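Local coordinates for thermotoga maritima TmcAL (Thermotoga maritima, PDB 5Y0T), which belongs to the HIGH nucleotidyl transferase family of the HUP clan and holds adenosine-5'-rp-alpha-thio-triphosphate in a pocket of its fold, at residues D232-E235 and I236-E240; R214-R218 and E219-E223; A142-Y145 and A146-Y150. All coordinates share one frame; numbering follows the deposited sequence.

Contact 1 of 3, residues D232-E235 and I236-E240; sequences DSFE and ILMRE
A Met-aromatic contact of the i to i+4 kind, on one side of helix 231-242, joins F234 to M238 one turn further on. CG of M238 lies over one face of the phenyl ring, shifted toward its rim and 3.9 Å from the ring centroid of F234, a CH-pi contact 23° off the ring normal. The sulfur sits obliquely rather than squarely above the ring, SD of M238 being 3.8 Å from CZ of F234, and the methyl group follows: CE of M238 is 3.7 Å from CE1 of F234. The torsions on both sides explain the fit. The ring swings out from the helix with CG of F234 anti to the backbone N (chi1 -174°), while the methionine bends at chi2 (-64°) and again at chi3, curling its thioether along the ring. A flexible, polarisable methionine suits this place because it can mould itself to a flat neighbour.

The backbone carries the usual helical hydrogen bonds, among them N of M238 to O of F234 at 2.9 Å and N of R239 to O of E235 at 2.9 Å. L237 brings CD2 obliquely to within 4.4 Å of CD1 of F234, and its buried side chain also meets V225 of helix 222-228. On another side, R239 grips E240 side-on, NE and NH2 both reaching OE2; NE of R239 is 2.8 Å from OE2 of E240. OE2 of E240 also pairs with R245. NH1 of R239 forms a salt bridge with E57, which ties this helix to helix 52-61, on which I236 also packs. The pattern is that of an amphipathic alpha-helix, with apolar side chains spaced to meet its neighbours.

Contact 2 of 3, residues R214-R218 and E219-E223; sequences RNLMR and EKRWE
CD2 of L216 rests over the centre of the guanidinium of R221, 3.5 Å from CZ of R221, where a Schellman motif ends helix 210-218. A methyl group against the flat face of an arginine is a sensible match: the face is poor at hydrogen bonding, while the N-H groups around the rim stay available. One of them is used at once, NH1 of R221 forming a salt bridge with OE1 of E219, which it meets from above the carboxylate plane. NH2 of R221 forms a salt bridge with E224, so, with E219 at NH1, the guanidinium is held by two carboxylates. The bend at chi3 (69°) turns the arginine's end back over the leucine.

On another side of the turn M217 and W222 cross at about a right angle, CG of M217 lying 3.6 Å from CZ3 of W222. The broad indole also covers the turn itself, with CA of K220 over one of its faces.

The backbone positions both pairs. N of R221 bonds to O of L216 at 2.9 Å and nearly straight (168°), the bond that spans the Schellman turn; N of K220 reaches O of M217 at 2.8 Å, from well above the carbonyl plane. K220 takes positive phi (55°), and R221 then stands at the N-cap of helix 222-228. Further out, R218 makes its salt bridge with E251, and R214 its own with E46. R218 also gives N215 a weak bond, NH1 of R218 to OD1 of N215 at 3.0 Å.

Contact 3 of 3, residues A142-Y145 and A146-Y150; sequences ARKY and ALMRY
Apolar contacts between side chains four residues apart run K144 to M148 and R143 to L147. In each pair the two chains lie side by side and point the same way. The methyl end of M148 settles against the lysine's aliphatic stem, CE of M148 being 3.5 Å from CG of K144, with CD of K144 close behind. The methionine is fully extended beyond CG (chi2 176°, chi3 -179°), which carries its methyl back along the preceding turn. Lysine suits the spot because its methylenes supply the apolar surface while the amine reaches past, here to a salt bridge with E165. CG of R143 and CD1 of L147 meet at 3.9 Å in the same manner, and L147 continues into V114 and L118 of helix 108-120.

The aromatic contribution is slighter. SD of M148 lies near the plane of the Y145 ring, at its edge, 4.3 Å from CD1 of Y145. The tyrosine packs edge-to-face with Y137 as well.

Backbone hydrogen bonds hold these pairs in step, for the whole stretch is regular alpha-helix within helix 139-153, whose faces pack on helices 108-120 and 123-134. N of A146 meets O of A142 at 2.8 Å, and N of M148 meets O of K144 at 3.0 Å. Small A142 and A146 are buried; the methyl of A142 touches E132 and L133 of helix 123-134, where a short side chain allows close approach.

The charged ends find their partners on other parts of the chain. R143 pairs with E174 of helix 167-182. R149 lays its CG 3.3 Å from O of Y145, then bends at chi3 (70°) and forms salt bridges through NH1 with E132 and through NH2 with E131.

Contacts 1 and 2 are neighbours, their centres 14 Å apart, and they touch: helix 231-242 meets M217 of helix 210-218 (CD2 of L237 to CE of M217, 3.7 Å) and W222 of the following helix 222-228 (CE of M238 to CE3 of W222, 3.8 Å), so each methionine faces the other contact. Neither lines the pocket of the bound adenosine-5'-rp-alpha-thio-triphosphate: the side chains of S233 and N215 are each about 11 Å from it. Contact 3 is remote, its centre about 45 Å from that of contact 1 and on the opposite side of the chain's centre, and about 41 Å from that of contact 2.

Contact 1 of 3, residues D232-E235 and I236-E240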
loop_
_atom_site.group_PDB
_atom_site.type_symbol
_atom_site.label_atom_id
_atom_site.label_comp_id
_atom_site.label_asym_id
_atom_site.label_seq_id
_atom_site.Cartn_x
_atom_site.Cartn_y
_atom_site.Cartn_z
ATOM N N ASP A 232 34.154 -13.987 5.843
ATOM C CA ASP A 232 32.997 -14.684 5.276
ATOM C C ASP A 232 31.764 -13.795 5.232
ATOM O O ASP A 232 30.892 -13.966 4.366
ATOM C CB ASP A 232 32.670 -15.956 6.055
ATOM C CG ASP A 232 33.661 -17.079 5.798
ATOM O OD1 ASP A 232 34.386 -17.036 4.782
ATOM O OD2 ASP A 232 33.707 -18.013 6.618
ATOM N N SER A 233 31.671 -12.851 6.166
ATOM C CA SER A 233 30.529 -11.948 6.184
ATOM C C SER A 233 30.626 -10.990 5.004
ATOM O O SER A 233 29.660 -10.783 4.280
ATOM C CB SER A 233 30.469 -11.172 7.507
ATOM O OG SER A 233 29.428 -10.219 7.475
ATOM N N PHE A 234 31.811 -10.416 4.812
ATOM C CA PHE A 234 32.041 -9.515 3.688
ATOM C C PHE A 234 31.829 -10.234 2.354
ATOM O O PHE A 234 31.273 -9.668 1.413
ATOM C CB PHE A 234 33.459 -8.932 3.744
ATOM C CG PHE A 234 33.711 -7.875 2.699
ATOM C CD1 PHE A 234 33.104 -6.629 2.797
ATOM C CD2 PHE A 234 34.525 -8.133 1.607
ATOM C CE1 PHE A 234 33.321 -5.651 1.836
ATOM C CE2 PHE A 234 34.740 -7.158 0.635
ATOM C CZ PHE A 234 34.139 -5.918 0.753
ATOM N N GLU A 235 32.292 -11.482 2.278
ATOM C CA GLU A 235 32.181 -12.270 1.053
ATOM C C GLU A 235 30.715 -12.460 0.669
ATOM O O GLU A 235 30.341 -12.276 -0.484
ATOM C CB GLU A 235 32.868 -13.630 1.221
ATOM C CG GLU A 235 33.283 -14.278 -0.084
ATOM C CD GLU A 235 34.343 -13.468 -0.820
ATOM O OE1 GLU A 235 35.187 -12.831 -0.147
ATOM O OE2 GLU A 235 34.324 -13.465 -2.070
ATOM N N ILE A 236 29.880 -12.795 1.645
ATOM C CA ILE A 236 28.466 -13.013 1.368
ATOM C C ILE A 236 27.772 -11.684 1.017
ATOM O O ILE A 236 26.894 -11.629 0.143
ATOM C CB ILE A 236 27.753 -13.673 2.569
ATOM C CG1 ILE A 236 28.284 -15.091 2.829
ATOM C CG2 ILE A 236 26.243 -13.693 2.354
ATOM C CD1 ILE A 236 27.918 -16.098 1.804
ATOM N N LEU A 237 28.161 -10.618 1.712
ATOM C CA LEU A 237 27.653 -9.276 1.423
ATOM C C LEU A 237 27.930 -8.903 -0.036
ATOM O O LEU A 237 27.040 -8.439 -0.754
ATOM C CB LEU A 237 28.290 -8.245 2.362
ATOM C CG LEU A 237 27.929 -6.784 2.084
ATOM C CD1 LEU A 237 26.442 -6.546 2.349
ATOM C CD2 LEU A 237 28.784 -5.847 2.917
ATOM N N MET A 238 29.165 -9.126 -0.473
ATOM C CA MET A 238 29.538 -8.881 -1.870
ATOM C C MET A 238 28.762 -9.775 -2.843
ATOM O O MET A 238 28.365 -9.326 -3.931
ATOM C CB MET A 238 31.041 -9.089 -2.061
ATOM C CG MET A 238 31.900 -8.021 -1.399
ATOM S SD MET A 238 31.645 -6.380 -2.108
ATOM C CE MET A 238 30.743 -5.552 -0.805
ATOM N N ARG A 239 28.554 -11.031 -2.453
ATOM C CA ARG A 239 27.769 -11.973 -3.254
ATOM C C ARG A 239 26.372 -11.433 -3.526
ATOM O O ARG A 239 25.883 -11.469 -4.663
ATOM C CB ARG A 239 27.654 -13.332 -2.548
ATOM C CG ARG A 239 26.861 -14.379 -3.350
ATOM C CD ARG A 239 26.511 -15.597 -2.506
ATOM N NE ARG A 239 25.362 -15.343 -1.641
ATOM C CZ ARG A 239 24.992 -16.126 -0.634
ATOM N NH1 ARG A 239 25.697 -17.214 -0.348
ATOM N NH2 ARG A 239 23.922 -15.816 0.094
ATOM N N GLU A 240 25.721 -10.934 -2.479
ATOM C CA GLU A 240 24.359 -10.439 -2.626
ATOM C C GLU A 240 24.341 -9.171 -3.472
ATOM O O GLU A 240 23.434 -8.964 -4.283
ATOM C CB GLU A 240 23.719 -10.176 -1.256
ATOM C CG GLU A 240 23.585 -11.422 -0.398
ATOM C CD GLU A 240 22.680 -12.451 -1.037
ATOM O OE1 GLU A 240 21.474 -12.159 -1.134
ATOM O OE2 GLU A 240 23.172 -13.535 -1.457
#

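Contact 2 of 3, residues R214-R218 and E219-E223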
loop_
_atom_site.group_PDB
_atom_site.type_symbol
_atom_site.label_atom_id
_atom_site.label_comp_id
_atom_site.label_asym_id
_atom_site.label_seq_id
_atom_site.Cartn_x
_atom_site.Cartn_y
_atom_site.Cartn_z
ATOM N N ARG A 214 26.417 0.224 7.902
ATOM C CA ARG A 214 25.425 0.424 6.856
ATOM C C ARG A 214 25.610 1.803 6.219
ATOM O O ARG A 214 25.422 1.965 5.017
ATOM C CB ARG A 214 24.007 0.256 7.411
ATOM C CG ARG A 214 23.679 -1.191 7.796
ATOM C CD ARG A 214 22.167 -1.417 7.971
ATOM N NE ARG A 214 21.575 -0.483 8.932
ATOM C CZ ARG A 214 21.587 -0.642 10.254
ATOM N NH1 ARG A 214 22.173 -1.694 10.800
ATOM N NH2 ARG A 214 21.015 0.265 11.036
ATOM N N ASN A 215 26.002 2.799 7.008
ATOM C CA ASN A 215 26.243 4.121 6.438
ATOM C C ASN A 215 27.505 4.146 5.584
ATOM O O ASN A 215 27.578 4.883 4.594
ATOM C CB ASN A 215 26.333 5.190 7.538
ATOM C CG ASN A 215 24.972 5.563 8.085
ATOM O OD1 ASN A 215 23.949 5.279 7.461
ATOM N ND2 ASN A 215 24.948 6.204 9.247
ATOM N N LEU A 216 28.496 3.344 5.966
ATOM C CA LEU A 216 29.687 3.190 5.137
ATOM C C LEU A 216 29.318 2.592 3.779
ATOM O O LEU A 216 29.843 3.018 2.751
ATOM C CB LEU A 216 30.734 2.317 5.834
ATOM C CG LEU A 216 31.467 2.915 7.039
ATOM C CD1 LEU A 216 32.324 1.856 7.702
ATOM C CD2 LEU A 216 32.324 4.124 6.638
ATOM N N MET A 217 28.419 1.608 3.771
ATOM C CA MET A 217 27.934 1.059 2.498
ATOM C C MET A 217 27.276 2.131 1.625
ATOM O O MET A 217 27.601 2.234 0.440
ATOM C CB MET A 217 26.955 -0.079 2.741
ATOM C CG MET A 217 27.597 -1.304 3.416
ATOM S SD MET A 217 26.351 -2.582 3.594
ATOM C CE MET A 217 26.957 -3.481 5.020
ATOM N N ARG A 218 26.367 2.921 2.207
ATOM C CA ARG A 218 25.737 4.052 1.497
ATOM C C ARG A 218 26.750 4.967 0.823
ATOM O O ARG A 218 26.549 5.416 -0.311
ATOM C CB ARG A 218 24.880 4.901 2.447
ATOM C CG ARG A 218 23.609 4.221 2.952
ATOM C CD ARG A 218 22.833 5.141 3.896
ATOM N NE ARG A 218 21.477 4.642 4.145
ATOM C CZ ARG A 218 21.129 3.868 5.172
ATOM N NH1 ARG A 218 22.037 3.507 6.067
ATOM N NH2 ARG A 218 19.866 3.458 5.307
ATOM N N GLU A 219 27.842 5.243 1.529
ATOM C CA GLU A 219 28.873 6.141 1.031
ATOM C C GLU A 219 29.858 5.403 0.139
ATOM O O GLU A 219 30.857 5.978 -0.308
ATOM C CB GLU A 219 29.620 6.798 2.188
ATOM C CG GLU A 219 28.751 7.677 3.054
ATOM C CD GLU A 219 29.527 8.305 4.186
ATOM O OE1 GLU A 219 30.712 8.643 3.978
ATOM O OE2 GLU A 219 28.953 8.460 5.283
ATOM N N LYS A 220 29.585 4.121 -0.075
ATOM C CA LYS A 220 30.433 3.262 -0.887
ATOM C C LYS A 220 31.879 3.255 -0.407
ATOM O O LYS A 220 32.806 3.251 -1.220
ATOM C CB LYS A 220 30.357 3.690 -2.357
ATOM C CG LYS A 220 29.020 3.345 -2.996
ATOM C CD LYS A 220 28.529 4.445 -3.916
ATOM C CE LYS A 220 27.172 4.080 -4.516
ATOM N NZ LYS A 220 27.262 2.868 -5.377
ATOM N N ARG A 221 32.083 3.230 0.908
ATOM C CA ARG A 221 33.444 3.103 1.381
ATOM C C ARG A 221 33.644 1.638 1.714
ATOM O O ARG A 221 33.573 1.224 2.872
ATOM C CB ARG A 221 33.657 3.992 2.611
ATOM C CG ARG A 221 33.434 5.490 2.349
ATOM C CD ARG A 221 33.034 6.256 3.615
ATOM N NE ARG A 221 34.110 6.367 4.606
ATOM C CZ ARG A 221 34.000 7.019 5.766
ATOM N NH1 ARG A 221 32.864 7.628 6.102
ATOM N NH2 ARG A 221 35.029 7.068 6.600
ATOM N N TRP A 222 34.070 0.890 0.707
ATOM C CA TRP A 222 33.967 -0.558 0.764
ATOM C C TRP A 222 35.145 -1.163 1.510
ATOM O O TRP A 222 35.025 -2.218 2.127
ATOM C CB TRP A 222 33.841 -1.136 -0.649
ATOM C CG TRP A 222 32.518 -0.782 -1.282
ATOM C CD1 TRP A 222 32.314 -0.003 -2.386
ATOM C CD2 TRP A 222 31.216 -1.167 -0.819
ATOM N NE1 TRP A 222 30.966 0.104 -2.650
ATOM C CE2 TRP A 222 30.271 -0.599 -1.702
ATOM C CE3 TRP A 222 30.758 -1.942 0.252
ATOM C CZ2 TRP A 222 28.894 -0.780 -1.546
ATOM C CZ3 TRP A 222 29.393 -2.124 0.403
ATOM C CH2 TRP A 222 28.475 -1.543 -0.494
ATOM N N GLU A 223 36.277 -0.480 1.450
ATOM C CA GLU A 223 37.467 -0.911 2.164
ATOM C C GLU A 223 37.255 -0.832 3.667
ATOM O O GLU A 223 37.681 -1.716 4.419
ATOM C CB GLU A 223 38.670 -0.060 1.748
ATOM C CG GLU A 223 39.339 -0.527 0.467
ATOM C CD GLU A 223 40.001 -1.889 0.621
ATOM O OE1 GLU A 223 41.175 -1.936 1.052
ATOM O OE2 GLU A 223 39.346 -2.911 0.313
#

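Contact 3 of 3, residues A142-Y145 and A146-Y150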
loop_
_atom_site.group_PDB
_atom_site.type_symbol
_atom_site.label_atom_id
_atom_site.label_comp_id
_atom_site.label_asym_id
_atom_site.label_seq_id
_atom_site.Cartn_x
_atom_site.Cartn_y
_atom_site.Cartn_z
ATOM N N ALA A 142 9.410 6.546 33.186
ATOM C CA ALA A 142 8.638 6.300 34.399
ATOM C C ALA A 142 9.130 5.074 35.153
ATOM O O ALA A 142 9.299 5.113 36.375
ATOM C CB ALA A 142 7.164 6.143 34.063
ATOM N N ARG A 143 9.340 3.985 34.421
ATOM C CA ARG A 143 9.890 2.765 34.989
ATOM C C ARG A 143 11.260 3.025 35.607
ATOM O O ARG A 143 11.557 2.534 36.695
ATOM C CB ARG A 143 9.989 1.672 33.923
ATOM C CG ARG A 143 10.667 0.392 34.411
ATOM C CD ARG A 143 10.520 -0.743 33.391
ATOM N NE ARG A 143 11.294 -0.497 32.178
ATOM C CZ ARG A 143 11.359 -1.331 31.142
ATOM N NH1 ARG A 143 10.695 -2.489 31.152
ATOM N NH2 ARG A 143 12.099 -1.007 30.094
ATOM N N LYS A 144 12.083 3.805 34.912
ATOM C CA LYS A 144 13.411 4.156 35.406
ATOM C C LYS A 144 13.328 4.905 36.736
ATOM O O LYS A 144 13.977 4.527 37.716
ATOM C CB LYS A 144 14.163 4.998 34.368
ATOM C CG LYS A 144 15.604 5.338 34.765
ATOM C CD LYS A 144 16.366 6.048 33.648
ATOM C CE LYS A 144 15.738 7.391 33.288
ATOM N NZ LYS A 144 16.567 8.146 32.298
ATOM N N TYR A 145 12.520 5.961 36.765
ATOM C CA TYR A 145 12.360 6.782 37.958
ATOM C C TYR A 145 11.747 5.966 39.093
ATOM O O TYR A 145 12.127 6.117 40.255
ATOM C CB TYR A 145 11.490 8.008 37.656
ATOM C CG TYR A 145 12.049 8.890 36.565
ATOM C CD1 TYR A 145 13.420 9.058 36.412
ATOM C CD2 TYR A 145 11.207 9.548 35.682
ATOM C CE1 TYR A 145 13.937 9.861 35.413
ATOM C CE2 TYR A 145 11.715 10.349 34.682
ATOM C CZ TYR A 145 13.078 10.504 34.552
ATOM O OH TYR A 145 13.580 11.304 33.554
ATOM N N ALA A 146 10.808 5.090 38.744
ATOM C CA ALA A 146 10.142 4.265 39.746
ATOM C C ALA A 146 11.127 3.281 40.376
ATOM O O ALA A 146 11.108 3.056 41.595
ATOM C CB ALA A 146 8.969 3.532 39.136
ATOM N N LEU A 147 11.992 2.707 39.545
ATOM C CA LEU A 147 13.017 1.787 40.033
ATOM C C LEU A 147 14.000 2.514 40.933
ATOM O O LEU A 147 14.383 2.004 41.992
ATOM C CB LEU A 147 13.747 1.123 38.862
ATOM C CG LEU A 147 12.945 0.060 38.111
ATOM C CD1 LEU A 147 13.650 -0.340 36.827
ATOM C CD2 LEU A 147 12.724 -1.163 38.986
ATOM N N MET A 148 14.388 3.722 40.526
ATOM C CA MET A 148 15.283 4.538 41.335
ATOM C C MET A 148 14.686 4.811 42.704
ATOM O O MET A 148 15.370 4.711 43.722
ATOM C CB MET A 148 15.591 5.867 40.642
ATOM C CG MET A 148 16.462 5.732 39.414
ATOM S SD MET A 148 16.707 7.297 38.555
ATOM C CE MET A 148 17.726 6.745 37.199
ATOM N N ARG A 149 13.407 5.166 42.722
ATOM C CA ARG A 149 12.743 5.507 43.968
ATOM C C ARG A 149 12.616 4.252 44.819
ATOM O O ARG A 149 12.758 4.301 46.048
ATOM C CB ARG A 149 11.380 6.152 43.698
ATOM C CG ARG A 149 11.490 7.579 43.163
ATOM C CD ARG A 149 10.147 8.154 42.732
ATOM N NE ARG A 149 9.248 8.418 43.854
ATOM C CZ ARG A 149 7.963 8.735 43.719
ATOM N NH1 ARG A 149 7.425 8.815 42.510
ATOM N NH2 ARG A 149 7.213 8.962 44.789
ATOM N N TYR A 150 12.390 3.126 44.155
ATOM C CA TYR A 150 12.354 1.826 44.818
ATOM C C TYR A 150 13.716 1.494 45.424
ATOM O O TYR A 150 13.806 1.112 46.590
ATOM C CB TYR A 150 11.924 0.730 43.835
ATOM C CG TYR A 150 11.640 -0.601 44.490
ATOM C CD1 TYR A 150 10.465 -0.807 45.205
ATOM C CD2 TYR A 150 12.543 -1.651 44.398
ATOM C CE1 TYR A 150 10.195 -2.020 45.811
ATOM C CE2 TYR A 150 12.282 -2.875 45.006
ATOM C CZ TYR A 150 11.106 -3.049 45.710
ATOM O OH TYR A 150 10.839 -4.250 46.319
#